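Local coordinates for histidine acid phosphatase (Bifidobacterium longum subsp. infantis, PDB 6RXD), which removes phosphate from phytate and probably from other inositol polyphosphates and 2,3-bisphosphoglycerate, as a member of the MINPP1 subfamily, at residues E75-E80 against S246-E251. Numbering follows the deposited sequence.
With ZN (zinc ion), chain C.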
loop_
_atom_site.group_PDB
_atom_site.type_symbol
_atom_site.label_atom_id
_atom_site.label_comp_id
_atom_site.label_asym_id
_atom_site.label_seq_id
_atom_site.Cartn_x
_atom_site.Cartn_y
_atom_site.Cartn_z
ATOM N N GLU A 75 -26.465 -28.248 5.603
ATOM C CA GLU A 75 -27.386 -27.216 5.142
ATOM C C GLU A 75 -27.063 -25.872 5.770
ATOM O O GLU A 75 -27.129 -24.835 5.105
ATOM C CB GLU A 75 -28.830 -27.606 5.477
ATOM C CG GLU A 75 -29.402 -28.672 4.569
ATOM C CD GLU A 75 -29.721 -28.137 3.191
ATOM O OE1 GLU A 75 -30.270 -27.019 3.100
ATOM O OE2 GLU A 75 -29.423 -28.834 2.198
ATOM N N ALA A 76 -26.732 -25.876 7.058
ATOM C CA ALA A 76 -26.338 -24.637 7.721
ATOM C C ALA A 76 -25.052 -24.061 7.130
ATOM O O ALA A 76 -24.934 -22.854 6.955
ATOM C CB ALA A 76 -26.190 -24.850 9.236
ATOM N N ILE A 77 -24.084 -24.925 6.833
ATOM C CA ILE A 77 -22.825 -24.480 6.222
ATOM C C ILE A 77 -23.042 -23.897 4.816
ATOM O O ILE A 77 -22.455 -22.865 4.460
ATOM C CB ILE A 77 -21.806 -25.648 6.223
ATOM C CG1 ILE A 77 -21.247 -25.826 7.641
ATOM C CG2 ILE A 77 -20.683 -25.415 5.218
ATOM C CD1 ILE A 77 -20.415 -27.107 7.830
ATOM N N LYS A 78 -23.896 -24.546 4.029
ATOM C CA LYS A 78 -24.283 -24.042 2.712
ATOM C C LYS A 78 -24.856 -22.644 2.841
ATOM O O LYS A 78 -24.409 -21.707 2.180
ATOM C CB LYS A 78 -25.367 -24.935 2.103
ATOM C CG LYS A 78 -25.853 -24.483 0.733
ATOM C CD LYS A 78 -27.203 -25.091 0.352
ATOM C CE LYS A 78 -27.289 -26.558 0.708
ATOM N NZ LYS A 78 -28.500 -27.209 0.117
ATOM N N ALA A 79 -25.871 -22.506 3.692
ATOM C CA ALA A 79 -26.531 -21.213 3.839
ATOM C C ALA A 79 -25.568 -20.119 4.275
ATOM O O ALA A 79 -25.649 -18.988 3.799
ATOM C CB ALA A 79 -27.710 -21.325 4.821
ATOM N N GLU A 80 -24.655 -20.456 5.179
ATOM C CA GLU A 80 -23.729 -19.450 5.697
ATOM C C GLU A 80 -22.724 -19.021 4.634
ATOM O O GLU A 80 -22.427 -17.820 4.512
ATOM C CB GLU A 80 -23.012 -19.926 6.970
ATOM C CG GLU A 80 -21.970 -18.948 7.513
ATOM C CD GLU A 80 -22.580 -17.730 8.194
ATOM O OE1 GLU A 80 -23.820 -17.672 8.355
ATOM O OE2 GLU A 80 -21.812 -16.824 8.583
ATOM N N SER A 246 -12.118 -27.799 3.481
ATOM C CA SER A 246 -12.817 -28.950 4.055
ATOM C C SER A 246 -13.768 -28.558 5.188
ATOM O O SER A 246 -14.569 -29.373 5.624
ATOM C CB SER A 246 -11.836 -30.026 4.524
ATOM O OG SER A 246 -11.062 -29.558 5.607
ATOM N N GLN A 247 -13.684 -27.304 5.643
ATOM C CA GLN A 247 -14.629 -26.760 6.620
ATOM C C GLN A 247 -15.990 -26.577 5.996
ATOM O O GLN A 247 -17.003 -26.492 6.692
ATOM C CB GLN A 247 -14.201 -25.359 7.051
ATOM C CG GLN A 247 -12.900 -25.261 7.763
ATOM C CD GLN A 247 -12.610 -23.833 8.147
ATOM O OE1 GLN A 247 -12.990 -23.381 9.229
ATOM N NE2 GLN A 247 -11.962 -23.103 7.251
ATOM N N ILE A 248 -16.001 -26.455 4.675
ATOM C CA ILE A 248 -17.200 -26.063 3.952
ATOM C C ILE A 248 -17.690 -27.184 3.046
ATOM O O ILE A 248 -18.884 -27.488 3.000
ATOM C CB ILE A 248 -16.902 -24.812 3.096
ATOM C CG1 ILE A 248 -16.519 -23.639 4.000
ATOM C CG2 ILE A 248 -18.096 -24.451 2.218
ATOM C CD1 ILE A 248 -15.542 -22.652 3.335
ATOM N N PHE A 249 -16.763 -27.811 2.326
ATOM C CA PHE A 249 -17.131 -28.749 1.274
ATOM C C PHE A 249 -16.767 -30.171 1.655
ATOM O O PHE A 249 -15.805 -30.396 2.398
ATOM C CB PHE A 249 -16.410 -28.401 -0.033
ATOM C CG PHE A 249 -16.729 -27.026 -0.559
ATOM C CD1 PHE A 249 -17.900 -26.796 -1.276
ATOM C CD2 PHE A 249 -15.857 -25.964 -0.335
ATOM C CE1 PHE A 249 -18.197 -25.523 -1.756
ATOM C CE2 PHE A 249 -16.141 -24.684 -0.815
ATOM C CZ PHE A 249 -17.309 -24.465 -1.530
ATOM N N THR A 250 -17.518 -31.137 1.125
ATOM C CA THR A 250 -17.242 -32.545 1.420
ATOM C C THR A 250 -15.972 -33.040 0.752
ATOM O O THR A 250 -15.522 -32.481 -0.244
ATOM C CB THR A 250 -18.387 -33.474 0.963
ATOM O OG1 THR A 250 -18.477 -33.463 -0.471
ATOM C CG2 THR A 250 -19.709 -33.038 1.570
ATOM N N GLU A 251 -15.411 -34.113 1.298
ATOM C CA GLU A 251 -14.232 -34.743 0.713
ATOM C C GLU A 251 -14.492 -35.168 -0.713
ATOM O O GLU A 251 -13.657 -34.982 -1.601
ATOM C CB GLU A 251 -13.849 -35.974 1.533
ATOM C CG GLU A 251 -13.355 -35.665 2.922
ATOM C CD GLU A 251 -12.071 -34.869 2.927
ATOM O OE1 GLU A 251 -11.313 -34.883 1.925
ATOM O OE2 GLU A 251 -11.828 -34.228 3.960
HETATM ZN ZN ZN C . -9.731 -33.560 4.097
#
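I77, in the first turn of helix 75-95, lays both branches of its side chain against the loop that joins helix 235-245 to helix 251-258. Its CG2, set anti to the backbone N (chi1 -76° for CG1), points at the backbone of I248 and comes 3.5 Å from I248 O, while its CD1 reaches 3.6 Å from Q247 O. Isoleucine suits this place because it has one short and one long arm, enough to meet two successive carbonyls. The tight part is small: CG2 of I77 also faces CG2 of I248 at 4.1 Å, and that same I248 methyl lies over the centre of the F249 ring, 3.6 Å above its plane, a CH-pi contact. I248 and F249 are buried, I248 against F72 and Y333, F249 among F72, F81 and F253. I77 is partly exposed at the edge of this apolar patch, and E75 is exposed, its OE2 2.8 Å from K78 NZ in a salt bridge that suits the outer side of the helix. Q247 turns its amide away from the helix and donates from NE2 to Y333 O. Between the segments the contact rests on van der Waals packing, without a hydrogen bond; backbone bonds of I248 with K73 and T250 with G71 tie the loop down, and zinc, bound by E251 OE2 at 2.2 Å and by H242, links the two helices flanking it.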